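Local coordinates for protein 2''-aminoglycoside nucleotidyltransferase (Klebsiella pneumoniae, PDB 4WQK) that confers resistance to kanamycin, gentamicin, tobramycin and related aminoglycosides by adenylating their 2''-hydroxyl group in a magnesium-dependent reaction, at residues T5-I10 with G28-D33; H11-A16 with E63-R68; E53-L58 with G67-E72; E57-V62 with Y75-E80; A94-E99 with A103-C108. All coordinates share one frame; numbering follows the deposited sequence.

Contact 1 (T5-I10 with G28-D33)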
# COMPACT_ATOMS: atom_id res chain seq x y z
N THR A 5 17.63 -4.00 4.91
CA THR A 5 17.45 -2.57 5.00
C THR A 5 15.97 -2.14 5.00
O THR A 5 15.55 -1.36 5.87
CB THR A 5 18.22 -1.87 3.86
OG1 THR A 5 19.60 -2.17 4.01
CG2 THR A 5 18.06 -0.34 3.89
N GLN A 6 15.15 -2.63 4.06
CA GLN A 6 13.77 -2.17 4.00
C GLN A 6 12.96 -2.66 5.19
O GLN A 6 12.14 -1.92 5.71
CB GLN A 6 13.06 -2.61 2.70
CG GLN A 6 13.49 -1.81 1.51
CD GLN A 6 12.81 -2.28 0.25
OE1 GLN A 6 12.07 -3.27 0.25
NE2 GLN A 6 13.08 -1.58 -0.85
N VAL A 7 13.19 -3.90 5.63
CA VAL A 7 12.47 -4.43 6.80
C VAL A 7 12.80 -3.58 8.02
O VAL A 7 11.88 -3.13 8.74
CB VAL A 7 12.80 -5.90 7.08
CG1 VAL A 7 12.28 -6.33 8.46
CG2 VAL A 7 12.15 -6.80 6.01
N THR A 8 14.07 -3.27 8.21
CA THR A 8 14.49 -2.49 9.37
C THR A 8 13.85 -1.10 9.29
O THR A 8 13.33 -0.57 10.29
CB THR A 8 16.01 -2.37 9.45
OG1 THR A 8 16.57 -3.68 9.64
CG2 THR A 8 16.41 -1.49 10.61
N LEU A 9 13.79 -0.51 8.08
CA LEU A 9 13.18 0.80 7.91
C LEU A 9 11.68 0.79 8.15
O LEU A 9 11.14 1.69 8.81
CB LEU A 9 13.50 1.34 6.50
CG LEU A 9 12.87 2.71 6.24
CD1 LEU A 9 13.44 3.78 7.19
CD2 LEU A 9 13.21 3.09 4.79
N ILE A 10 10.96 -0.21 7.64
CA ILE A 10 9.54 -0.39 7.90
C ILE A 10 9.32 -0.47 9.41
O ILE A 10 8.41 0.21 9.94
CB ILE A 10 8.99 -1.66 7.20
CG1 ILE A 10 8.92 -1.42 5.69
CG2 ILE A 10 7.61 -1.99 7.74
CD1 ILE A 10 8.68 -2.73 4.87
N GLY A 28 0.75 -1.95 -1.66
CA GLY A 28 1.54 -2.44 -2.76
C GLY A 28 2.22 -3.78 -2.48
O GLY A 28 1.67 -4.64 -1.79
N GLY A 29 3.40 -3.97 -3.05
CA GLY A 29 4.06 -5.25 -3.04
C GLY A 29 4.40 -5.68 -1.62
O GLY A 29 4.31 -6.86 -1.27
N TRP A 30 4.80 -4.74 -0.77
CA TRP A 30 5.06 -5.11 0.62
C TRP A 30 3.77 -5.54 1.35
O TRP A 30 3.84 -6.37 2.25
CB TRP A 30 5.73 -3.95 1.38
CG TRP A 30 7.23 -4.11 1.43
CD1 TRP A 30 8.15 -3.35 0.80
CD2 TRP A 30 7.94 -5.13 2.13
NE1 TRP A 30 9.42 -3.81 1.10
CE2 TRP A 30 9.32 -4.90 1.92
CE3 TRP A 30 7.55 -6.21 2.93
CZ2 TRP A 30 10.32 -5.74 2.46
CZ3 TRP A 30 8.53 -7.03 3.47
CH2 TRP A 30 9.91 -6.79 3.22
N ALA A 31 2.61 -5.00 0.95
CA ALA A 31 1.35 -5.41 1.60
C ALA A 31 1.02 -6.85 1.26
O ALA A 31 0.51 -7.63 2.12
CB ALA A 31 0.19 -4.53 1.20
N ILE A 32 1.30 -7.24 0.01
CA ILE A 32 1.12 -8.63 -0.40
C ILE A 32 2.02 -9.56 0.46
O ILE A 32 1.54 -10.54 1.01
CB ILE A 32 1.44 -8.82 -1.91
CG1 ILE A 32 0.46 -7.96 -2.73
CG2 ILE A 32 1.42 -10.30 -2.32
CD1 ILE A 32 0.81 -7.90 -4.21
N ASP A 33 3.29 -9.20 0.59
CA ASP A 33 4.22 -10.04 1.36
C ASP A 33 3.83 -10.04 2.84
O ASP A 33 3.94 -11.09 3.48
CB ASP A 33 5.66 -9.56 1.18
CG ASP A 33 6.25 -9.99 -0.16
OD1 ASP A 33 5.51 -10.53 -1.05
OD2 ASP A 33 7.48 -9.81 -0.33
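This is a buried helix-helix contact in the N-terminal domain, made by one tryptophan, Trp30, whose indole spans the distance between helix 28-36 and Gln6, Val7 and Ile10 of helix 5-19. The short axes run nearly perpendicular, at 87°, and come no closer than 13.3 Å, so the backbones stay well apart. Trp30 points its indole nitrogen at the amide of Gln6: NE1 donates to OE1 over 2.8 Å, with an N-H...O angle of 160°. The oxygen lies in the ring plane, at the indole edge, whereas the donor sits well above the carbonyl plane of the amide, and the two flat groups are turned 62° from each other. The extended chain of Gln6 carries the amide out to that edge. Its rotation is fixed from the other end too, because NE2 is hydrogen-bonded to His43 O and Glu84 OE1. Over one face of the indole stands Ile10, its CD1 3.7 Å from the centroid of the five-membered ring and almost on the ring normal, a CH-pi contact. Val7 meets the six-membered ring obliquely, with CG2 3.6 Å from CH2 of Trp30. The indole is thus gripped at its nitrogen and packed against by two branched side chains, and the Trp30 side chain lies about 7 Å from a bound magnesium ion. Ile46 of strand 46-51 and Ile116 of strand 114-116 each touch both Trp30 and Ile10, the ring of His43 meets the indole, and helix 126-139 packs on Ala31 and Ile32 of helix 28-36.

Contact 2 (H11-A16 with E63-R68)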
# COMPACT_ATOMS: atom_id res chain seq x y z
N HIS A 11 10.12 -1.26 10.09
CA HIS A 11 9.93 -1.36 11.56
C HIS A 11 10.18 -0.00 12.22
O HIS A 11 9.41 0.40 13.15
CB HIS A 11 10.82 -2.44 12.19
CG HIS A 11 10.34 -3.85 11.94
ND1 HIS A 11 10.73 -4.90 12.75
CD2 HIS A 11 9.51 -4.37 11.01
CE1 HIS A 11 10.16 -6.01 12.31
NE2 HIS A 11 9.42 -5.72 11.25
N LYS A 12 11.22 0.72 11.81
CA LYS A 12 11.44 2.05 12.41
C LYS A 12 10.29 3.02 12.16
O LYS A 12 9.89 3.77 13.07
CB LYS A 12 12.72 2.70 11.88
CG LYS A 12 13.99 2.12 12.40
CD LYS A 12 15.22 2.81 11.79
CE LYS A 12 16.49 2.27 12.44
NZ LYS A 12 17.55 2.09 11.41
N ILE A 13 9.75 3.06 10.93
CA ILE A 13 8.64 3.95 10.62
C ILE A 13 7.42 3.60 11.47
O ILE A 13 6.77 4.50 12.06
CB ILE A 13 8.30 3.86 9.14
CG1 ILE A 13 9.43 4.48 8.33
CG2 ILE A 13 7.01 4.61 8.83
CD1 ILE A 13 9.36 4.09 6.84
N LEU A 14 7.10 2.30 11.55
CA LEU A 14 5.90 1.91 12.27
C LEU A 14 6.09 2.12 13.76
O LEU A 14 5.10 2.43 14.47
CB LEU A 14 5.53 0.46 11.98
CG LEU A 14 5.16 0.27 10.50
CD1 LEU A 14 4.75 -1.18 10.35
CD2 LEU A 14 3.99 1.16 10.10
N ALA A 15 7.31 1.97 14.31
CA ALA A 15 7.54 2.24 15.74
C ALA A 15 7.23 3.71 16.02
O ALA A 15 6.58 4.04 17.03
CB ALA A 15 8.94 1.93 16.13
N ALA A 16 7.74 4.58 15.17
CA ALA A 16 7.52 6.00 15.40
C ALA A 16 6.04 6.34 15.23
O ALA A 16 5.50 7.20 15.96
CB ALA A 16 8.38 6.80 14.43
N GLU A 63 11.35 13.00 8.53
CA GLU A 63 12.44 13.92 8.87
C GLU A 63 13.24 13.42 10.07
O GLU A 63 14.46 13.59 10.11
CB GLU A 63 11.88 15.32 9.14
CG GLU A 63 11.30 15.96 7.87
CD GLU A 63 10.45 17.18 8.14
OE1 GLU A 63 10.72 17.90 9.14
OE2 GLU A 63 9.51 17.44 7.34
N MET A 64 12.56 12.85 11.06
CA MET A 64 13.23 12.39 12.27
C MET A 64 14.19 11.25 11.92
O MET A 64 15.24 11.10 12.54
CB MET A 64 12.17 11.95 13.29
CG MET A 64 12.71 11.69 14.66
SD MET A 64 12.13 10.14 15.29
CE MET A 64 13.25 9.19 14.31
N LEU A 65 13.82 10.47 10.92
CA LEU A 65 14.63 9.33 10.45
C LEU A 65 15.71 9.76 9.44
O LEU A 65 16.44 8.92 8.88
CB LEU A 65 13.70 8.29 9.83
CG LEU A 65 12.85 7.52 10.82
CD1 LEU A 65 11.96 6.56 10.08
CD2 LEU A 65 13.72 6.76 11.82
N GLY A 66 15.81 11.06 9.20
CA GLY A 66 16.88 11.63 8.39
C GLY A 66 16.56 11.74 6.91
O GLY A 66 17.44 12.01 6.10
N GLY A 67 15.29 11.57 6.57
CA GLY A 67 14.87 11.66 5.18
C GLY A 67 14.18 12.97 4.82
O GLY A 67 14.16 13.94 5.60
N ARG A 68 13.58 12.98 3.64
CA ARG A 68 12.97 14.19 3.13
C ARG A 68 11.87 13.83 2.15
O ARG A 68 11.87 12.73 1.58
CB ARG A 68 14.02 15.07 2.45
CG ARG A 68 14.69 14.41 1.28
CD ARG A 68 15.73 15.33 0.63
NE ARG A 68 15.12 16.52 0.05
CZ ARG A 68 14.55 16.56 -1.16
NH1 ARG A 68 14.48 15.46 -1.90
NH2 ARG A 68 14.03 17.70 -1.61
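Leu65 reaches across to helix 5-19 and lays its two methyl branches over neighbouring residues, Lys12 and Ile13. CD1 abuts CG1 of Ile13 at 3.7 Å, the closest approach between the segments, while CD2 rests more loosely against the CB of Lys12, 4.2 Å away. The leucine and isoleucine side chains cross at about a right angle, so a methyl meets the flank of the isoleucine chain. On Ile13 it is the longer branch that is touched: with chi1 at -69°, CG1 lies opposite the carbonyl carbon and beside the backbone N. Lys12 offers just the root of its chain. Beyond CB the lysine extends away from the leucine, and its ammonium group takes no part. The contact is entirely apolar and partly buried, with the backbones 8.1 Å apart between the CA atoms of Ile13 and Leu65. Ile81 of strand 76-81 also packs on Leu65, and Leu24 on Ile13, so the pair joins helix 5-19 to the end of helix 55-64 beside strand 76-81. Leu65 sits right at the end of helix 55-64. Gly66 takes a positive phi of 91° and donates from its N to Glu63 O at 3.0 Å, while Gly67 N probably bonds to Val62 O. These two bonds back into the last turn, together with the positive phi of the glycine, make a Schellman motif, through which the chain passes from helix 55-64 to strand 68-73.

Contact 3 (E53-L58 with G67-E72)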
# COMPACT_ATOMS: atom_id res chain seq x y z
N GLU A 53 -5.37 13.70 6.82
CA GLU A 53 -5.46 14.91 7.64
C GLU A 53 -4.31 14.94 8.68
O GLU A 53 -4.14 15.95 9.39
CB GLU A 53 -6.84 15.02 8.31
CG GLU A 53 -7.04 14.18 9.59
CD GLU A 53 -7.11 12.66 9.42
OE1 GLU A 53 -7.09 12.12 8.30
OE2 GLU A 53 -7.22 11.98 10.48
N ARG A 54 -3.52 13.87 8.74
CA ARG A 54 -2.36 13.80 9.61
C ARG A 54 -1.04 13.69 8.83
O ARG A 54 -0.02 13.21 9.37
CB ARG A 54 -2.51 12.61 10.58
CG ARG A 54 -3.77 12.78 11.40
CD ARG A 54 -3.96 11.61 12.42
NE ARG A 54 -2.90 11.58 13.42
CZ ARG A 54 -2.78 10.63 14.36
NH1 ARG A 54 -3.64 9.60 14.42
NH2 ARG A 54 -1.81 10.71 15.27
N ARG A 55 -1.05 14.19 7.59
CA ARG A 55 0.15 14.13 6.76
C ARG A 55 1.39 14.71 7.45
O ARG A 55 2.50 14.12 7.37
CB ARG A 55 -0.08 14.83 5.43
CG ARG A 55 1.20 14.88 4.60
CD ARG A 55 0.95 15.16 3.13
NE ARG A 55 2.21 15.61 2.54
CZ ARG A 55 2.40 15.81 1.24
NH1 ARG A 55 1.43 15.56 0.36
NH2 ARG A 55 3.58 16.25 0.82
N GLY A 56 1.23 15.83 8.16
CA GLY A 56 2.36 16.46 8.82
C GLY A 56 3.08 15.53 9.79
O GLY A 56 4.31 15.64 9.99
N GLU A 57 2.33 14.61 10.41
CA GLU A 57 2.93 13.70 11.38
C GLU A 57 3.76 12.67 10.65
O GLU A 57 4.83 12.28 11.14
CB GLU A 57 1.86 13.02 12.24
CG GLU A 57 1.07 14.05 13.09
CD GLU A 57 0.02 13.38 13.94
OE1 GLU A 57 0.41 12.47 14.70
OE2 GLU A 57 -1.17 13.78 13.84
N LEU A 58 3.29 12.19 9.49
CA LEU A 58 4.12 11.27 8.71
C LEU A 58 5.37 12.00 8.21
O LEU A 58 6.48 11.43 8.28
CB LEU A 58 3.33 10.67 7.55
CG LEU A 58 4.15 9.75 6.65
CD1 LEU A 58 4.74 8.59 7.43
CD2 LEU A 58 3.26 9.22 5.49
N GLY A 67 15.29 11.57 6.57
CA GLY A 67 14.87 11.66 5.18
C GLY A 67 14.18 12.97 4.82
O GLY A 67 14.16 13.94 5.60
N ARG A 68 13.58 12.98 3.64
CA ARG A 68 12.97 14.19 3.13
C ARG A 68 11.87 13.83 2.15
O ARG A 68 11.87 12.73 1.58
CB ARG A 68 14.02 15.07 2.45
CG ARG A 68 14.69 14.41 1.28
CD ARG A 68 15.73 15.33 0.63
NE ARG A 68 15.12 16.52 0.05
CZ ARG A 68 14.55 16.56 -1.16
NH1 ARG A 68 14.48 15.46 -1.90
NH2 ARG A 68 14.03 17.70 -1.61
N VAL A 69 10.91 14.74 1.98
CA VAL A 69 9.93 14.57 0.92
C VAL A 69 10.63 14.94 -0.38
O VAL A 69 11.28 15.98 -0.45
CB VAL A 69 8.70 15.48 1.11
CG1 VAL A 69 7.87 15.49 -0.17
CG2 VAL A 69 7.88 15.02 2.31
N MET A 70 10.50 14.10 -1.40
CA MET A 70 11.25 14.25 -2.65
C MET A 70 10.42 14.72 -3.85
O MET A 70 10.91 15.42 -4.71
CB MET A 70 11.91 12.90 -2.98
CG MET A 70 12.62 12.84 -4.32
SD MET A 70 12.95 11.12 -4.77
CE MET A 70 11.53 10.77 -5.81
N GLU A 71 9.15 14.34 -3.88
CA GLU A 71 8.33 14.57 -5.07
C GLU A 71 6.89 14.62 -4.59
O GLU A 71 6.47 13.79 -3.78
CB GLU A 71 8.57 13.47 -6.10
CG GLU A 71 7.77 13.56 -7.38
CD GLU A 71 8.36 12.69 -8.49
OE1 GLU A 71 9.47 12.15 -8.29
OE2 GLU A 71 7.72 12.56 -9.56
N GLU A 72 6.16 15.60 -5.06
CA GLU A 72 4.75 15.73 -4.76
C GLU A 72 4.01 15.13 -5.94
O GLU A 72 4.33 15.45 -7.07
CB GLU A 72 4.39 17.20 -4.54
CG GLU A 72 3.00 17.44 -4.06
CD GLU A 72 2.79 16.94 -2.64
OE1 GLU A 72 3.76 16.93 -1.87
OE2 GLU A 72 1.65 16.54 -2.33
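A bidentate salt bridge on the surface of the N-terminal domain ties Arg55, in the first turn of helix 55-64, to Glu72 on strand 68-73, the strand that follows this helix in the chain. The guanidinium meets the carboxylate end-on. NH2 of Arg55 donates to OE1 of Glu72 at 2.8 Å, and NH1 of Arg55 to OE2 of Glu72 at 2.9 Å. Both oxygens use their syn lone pairs, both bonds are fairly straight, and the two flat groups are only 13° from coplanar, so the doubled bond holds them edge to edge. Arg55 gets there with an extended chain, its CG opposite the backbone N (chi1 175°). Glu72 instead bends at chi2, bringing its carboxylate round to meet the arginine from the opposite direction. The remaining nitrogen, NE, forms a salt bridge with Glu59 one turn along the helix, so the guanidinium lies between two acidic partners, which would favour its positive charge. Val69 adds a weak flank, with CG1 4.5 Å from NH2 of Arg55. At the helix start, Arg54 in the N-cap position grips Glu57 side-on through NE and NH2. Along the strand, Met70 and Glu71 both face Leu78; the extra residue shifts the alternation of side chains, consistent with Val69 and Glu72, three residues apart, both meeting the arginine. That pattern of two residues opposite one is a classic beta bulge.

Contact 4 (E57-V62 with Y75-E80)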
# COMPACT_ATOMS: atom_id res chain seq x y z
N GLU A 57 2.33 14.61 10.41
CA GLU A 57 2.93 13.70 11.38
C GLU A 57 3.76 12.67 10.65
O GLU A 57 4.83 12.28 11.14
CB GLU A 57 1.86 13.02 12.24
CG GLU A 57 1.07 14.05 13.09
CD GLU A 57 0.02 13.38 13.94
OE1 GLU A 57 0.41 12.47 14.70
OE2 GLU A 57 -1.17 13.78 13.84
N LEU A 58 3.29 12.19 9.49
CA LEU A 58 4.12 11.27 8.71
C LEU A 58 5.37 12.00 8.21
O LEU A 58 6.48 11.43 8.28
CB LEU A 58 3.33 10.67 7.55
CG LEU A 58 4.15 9.75 6.65
CD1 LEU A 58 4.74 8.59 7.43
CD2 LEU A 58 3.26 9.22 5.49
N GLU A 59 5.24 13.24 7.77
CA GLU A 59 6.41 13.97 7.31
C GLU A 59 7.41 14.14 8.48
O GLU A 59 8.61 14.07 8.29
CB GLU A 59 6.04 15.33 6.71
CG GLU A 59 5.29 15.23 5.37
CD GLU A 59 5.18 16.58 4.65
OE1 GLU A 59 5.91 17.54 4.99
OE2 GLU A 59 4.39 16.69 3.69
N ALA A 60 6.89 14.33 9.69
CA ALA A 60 7.78 14.48 10.84
C ALA A 60 8.54 13.18 11.12
O ALA A 60 9.71 13.23 11.50
CB ALA A 60 6.98 14.93 12.08
N ILE A 61 7.88 12.03 10.94
CA ILE A 61 8.56 10.75 11.10
C ILE A 61 9.69 10.64 10.08
O ILE A 61 10.83 10.29 10.43
CB ILE A 61 7.57 9.60 10.96
CG1 ILE A 61 6.64 9.57 12.20
CG2 ILE A 61 8.30 8.27 10.74
CD1 ILE A 61 5.45 8.63 12.00
N VAL A 62 9.38 10.98 8.83
CA VAL A 62 10.39 10.91 7.78
C VAL A 62 11.60 11.77 8.12
O VAL A 62 12.75 11.33 8.01
CB VAL A 62 9.79 11.37 6.42
CG1 VAL A 62 10.88 11.60 5.36
CG2 VAL A 62 8.75 10.35 5.93
N TYR A 75 -1.77 12.46 -6.16
CA TYR A 75 -2.47 11.81 -5.04
C TYR A 75 -1.57 11.19 -4.00
O TYR A 75 -1.86 10.09 -3.54
CB TYR A 75 -3.40 10.72 -5.56
CG TYR A 75 -4.49 11.27 -6.41
CD1 TYR A 75 -5.61 11.87 -5.83
CD2 TYR A 75 -4.42 11.21 -7.79
CE1 TYR A 75 -6.62 12.38 -6.61
CE2 TYR A 75 -5.42 11.73 -8.58
CZ TYR A 75 -6.52 12.31 -7.98
OH TYR A 75 -7.53 12.82 -8.77
N GLY A 76 -0.54 11.90 -3.60
CA GLY A 76 0.39 11.45 -2.58
C GLY A 76 1.73 12.12 -2.75
O GLY A 76 1.82 13.19 -3.38
N PHE A 77 2.78 11.53 -2.16
CA PHE A 77 4.12 12.09 -2.27
C PHE A 77 5.13 10.95 -2.17
O PHE A 77 4.78 9.88 -1.66
CB PHE A 77 4.38 13.16 -1.18
CG PHE A 77 4.40 12.63 0.26
CD1 PHE A 77 5.57 12.17 0.83
CD2 PHE A 77 3.24 12.59 1.02
CE1 PHE A 77 5.60 11.71 2.13
CE2 PHE A 77 3.27 12.11 2.32
CZ PHE A 77 4.45 11.67 2.88
N LEU A 78 6.33 11.18 -2.69
CA LEU A 78 7.49 10.28 -2.56
C LEU A 78 8.43 10.88 -1.54
O LEU A 78 8.67 12.09 -1.54
CB LEU A 78 8.24 10.06 -3.89
CG LEU A 78 7.36 9.64 -5.07
CD1 LEU A 78 8.20 9.53 -6.37
CD2 LEU A 78 6.62 8.35 -4.74
N ALA A 79 8.92 10.03 -0.64
CA ALA A 79 9.96 10.43 0.29
C ALA A 79 11.15 9.50 0.16
O ALA A 79 11.02 8.36 -0.30
CB ALA A 79 9.44 10.39 1.71
N GLU A 80 12.33 10.00 0.51
CA GLU A 80 13.50 9.13 0.56
C GLU A 80 14.10 9.17 1.95
O GLU A 80 14.16 10.21 2.59
CB GLU A 80 14.56 9.52 -0.49
CG GLU A 80 15.13 10.90 -0.37
CD GLU A 80 16.25 11.14 -1.37
OE1 GLU A 80 16.02 11.00 -2.60
OE2 GLU A 80 17.38 11.46 -0.92
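Val62 N donates to Leu58 O at 3.0 Å, the helical bond that sets these two residues one turn apart on the side of helix 55-64 facing strand 76-81, where they meet Ala79 and Phe77. Helix and strand run in roughly the same direction, 22° apart, with their short axes 10.1 Å from each other at closest approach. Leu58 makes the tightest touch: its CD2 comes within 3.8 Å of CZ of Phe77, the far end of the ring, as the two side chains meet at a slant. Phe77 holds its ring there in a constrained rotamer, chi1 66°, with CG lodged between the backbone N and the carbonyl carbon. Glu59 lays its aliphatic part along the same end, CG lying 4.4 Å from CZ of Phe77, while its carboxylate turns elsewhere. A turn further on, Val62 sets CG1, its branch anti to the backbone N, against CB of Ala79 at 4.1 Å. With only a methyl on Ala79, the CA atoms of Val62 and Ala79 are 7.5 Å apart, the nearest pair across the segments. The ring of Phe50 on strand 46-51 meets that of Phe77 with the planes about 55° apart, and Cys88 of strand 84-93 touches both Leu58 and Phe77; the helix packs on the sheet whose strands 46-51 and 84-93 carry the magnesium ligands Asp47 and Asp87. The side chains join by apolar contact alone, and the carboxylate of Glu59 is paired with Arg55 rather than with the strand, which suggests that, between these segments, helix and strand are held mainly by hydrophobic packing.

Contact 5 (A94-E99 with A103-C108). With IPA (isopropyl alcohol), chain H.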
# COMPACT_ATOMS: atom_id res chain seq x y z
N ALA A 94 -13.98 8.05 6.56
CA ALA A 94 -15.33 7.83 6.05
C ALA A 94 -16.23 7.23 7.15
O ALA A 94 -16.63 6.08 7.06
CB ALA A 94 -15.29 6.90 4.85
N ASP A 95 -16.48 8.01 8.20
CA ASP A 95 -17.37 7.68 9.34
C ASP A 95 -16.90 6.55 10.24
O ASP A 95 -16.91 6.75 11.44
CB ASP A 95 -18.78 7.32 8.86
CG ASP A 95 -19.48 8.45 8.10
OD1 ASP A 95 -19.17 9.66 8.30
OD2 ASP A 95 -20.43 8.13 7.36
N GLU A 96 -16.49 5.41 9.66
CA GLU A 96 -16.11 4.25 10.48
C GLU A 96 -14.72 3.72 10.19
O GLU A 96 -14.20 2.87 10.90
CB GLU A 96 -17.14 3.13 10.29
CG GLU A 96 -17.11 2.54 8.84
CD GLU A 96 -18.08 1.36 8.63
OE1 GLU A 96 -19.29 1.60 8.50
OE2 GLU A 96 -17.62 0.20 8.57
N ALA A 97 -14.06 4.26 9.17
CA ALA A 97 -12.73 3.81 8.79
C ALA A 97 -12.12 4.81 7.85
O ALA A 97 -12.86 5.60 7.22
CB ALA A 97 -12.78 2.40 8.08
N TYR A 98 -10.81 4.74 7.68
CA TYR A 98 -10.11 5.47 6.61
C TYR A 98 -10.32 4.74 5.30
O TYR A 98 -10.35 3.50 5.27
CB TYR A 98 -8.61 5.58 6.92
CG TYR A 98 -8.32 6.59 8.01
CD1 TYR A 98 -8.26 7.95 7.70
CD2 TYR A 98 -8.14 6.18 9.34
CE1 TYR A 98 -8.04 8.91 8.69
CE2 TYR A 98 -7.90 7.13 10.34
CZ TYR A 98 -7.85 8.48 10.02
OH TYR A 98 -7.60 9.41 10.99
N GLU A 99 -10.45 5.49 4.21
CA GLU A 99 -10.61 4.89 2.89
C GLU A 99 -9.78 5.61 1.86
O GLU A 99 -9.75 6.82 1.80
CB GLU A 99 -12.08 4.89 2.41
CG GLU A 99 -13.02 4.02 3.25
CD GLU A 99 -12.78 2.51 3.08
OE1 GLU A 99 -12.10 2.10 2.10
OE2 GLU A 99 -13.36 1.73 3.88
N ALA A 103 -11.52 3.64 -3.92
CA ALA A 103 -11.23 2.22 -3.70
C ALA A 103 -12.45 1.49 -3.12
O ALA A 103 -13.38 2.12 -2.59
CB ALA A 103 -10.03 2.07 -2.76
N PRO A 104 -12.47 0.16 -3.22
CA PRO A 104 -13.55 -0.60 -2.58
C PRO A 104 -13.57 -0.39 -1.07
O PRO A 104 -12.48 -0.27 -0.47
CB PRO A 104 -13.24 -2.06 -2.94
CG PRO A 104 -12.39 -1.96 -4.17
CD PRO A 104 -11.56 -0.73 -3.97
N GLN A 105 -14.76 -0.37 -0.47
CA GLN A 105 -14.87 -0.19 1.00
C GLN A 105 -14.02 -1.24 1.71
O GLN A 105 -13.95 -2.39 1.27
CB GLN A 105 -16.32 -0.31 1.45
CG GLN A 105 -16.50 -0.13 2.97
CD GLN A 105 -17.95 -0.13 3.46
OE1 GLN A 105 -18.87 -0.57 2.76
NE2 GLN A 105 -18.15 0.35 4.67
N GLY A 106 -13.40 -0.86 2.83
CA GLY A 106 -12.58 -1.81 3.58
C GLY A 106 -11.11 -1.71 3.22
O GLY A 106 -10.31 -2.59 3.59
N SER A 107 -10.72 -0.67 2.50
CA SER A 107 -9.36 -0.57 2.00
C SER A 107 -8.29 -0.44 3.09
O SER A 107 -7.15 -0.81 2.85
CB SER A 107 -9.22 0.61 1.00
OG SER A 107 -9.53 1.86 1.60
N CYS A 108 -8.69 0.06 4.26
CA CYS A 108 -7.73 0.35 5.33
C CYS A 108 -8.25 -0.28 6.61
O CYS A 108 -8.73 0.42 7.49
CB CYS A 108 -7.57 1.88 5.52
SG CYS A 108 -6.84 2.71 4.09
C1 IPA H . -15.44 -2.26 9.33
C2 IPA H . -15.40 -1.95 10.81
C3 IPA H . -14.01 -2.23 11.35
O2 IPA H . -15.72 -0.59 11.01
O HOH W 1 -20.48 0.60 6.36
O HOH W 2 -11.18 0.88 5.44
O HOH W 3 -9.23 2.73 8.96
O HOH W 4 -13.70 3.07 -0.13
O HOH W 5 -15.46 2.12 5.49
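Glu99 begins at CB, 4.0 Å from OG of Ser107, and ends in a carboxylate gripped by the loop 103-108, a turn of the C-terminal domain held by a side chain from strand 98-99, the short antiparallel partner of strand 84-93. The chain bends at CG (chi1 -66°, chi2 -70°), folding the acid back over the loop. CD lies 3.4 Å from Gly106 N, and its two oxygens divide the donors. OE2 takes the backbone N of Gly106 at 2.8 Å through its syn lone pair, in a nearly straight bond. OE1 accepts twice from Ser107, from OG at 2.6 Å and from the backbone N at 3.1 Å, both arriving from the same face of the carboxylate, with OG well above its plane. A water shared with Ala103 O adds a further donor to OE1. So many donors would be expected to favour the ionised acid. Ser107 OG is itself held by Ile100 N, next to Glu99 in the chain, and Gly106 turns the loop with a positive phi of 96°, a conformation that favours glycine. Ala101, which binds kanamycin A, lies about 7 Å from the Glu99 side chain. Further along, Tyr98 and Cys108 come together through their CB atoms, and two waters join their backbones, while the Tyr98 hydroxyl has its partner in Glu53. At the outer end an isopropanol, probably from the crystallisation liquor, donates to Glu96 OE2, and a water bridges OE1 of Glu96, at 2.6 Å, to NE2 of Gln105, at 2.9 Å.

Contacts 1 to 4 all lie in the N-terminal domain and contact 5 in the C-terminal one. Contacts 1 and 2 share helix 5-19 and touch where Leu9 CD1 lies 4.3 Å from Leu65 CD1. Helix 55-64 serves contacts 2, 3 and 4; the last two have centres 3 Å apart and reach adjacent strands, joined by Met70 N to Leu78 O at 2.7 Å. Contact 5 is tied to contact 3 by Glu53 OE2 and Tyr98 OH, 2.6 Å apart. Around the magnesium site of Asp45, Asp47 and Asp87, contact 1 is near, the Trp30 side chain about 6 Å from that of Asp47, and the Phe77 side chain of contact 4 about 7 Å from that of Asp87.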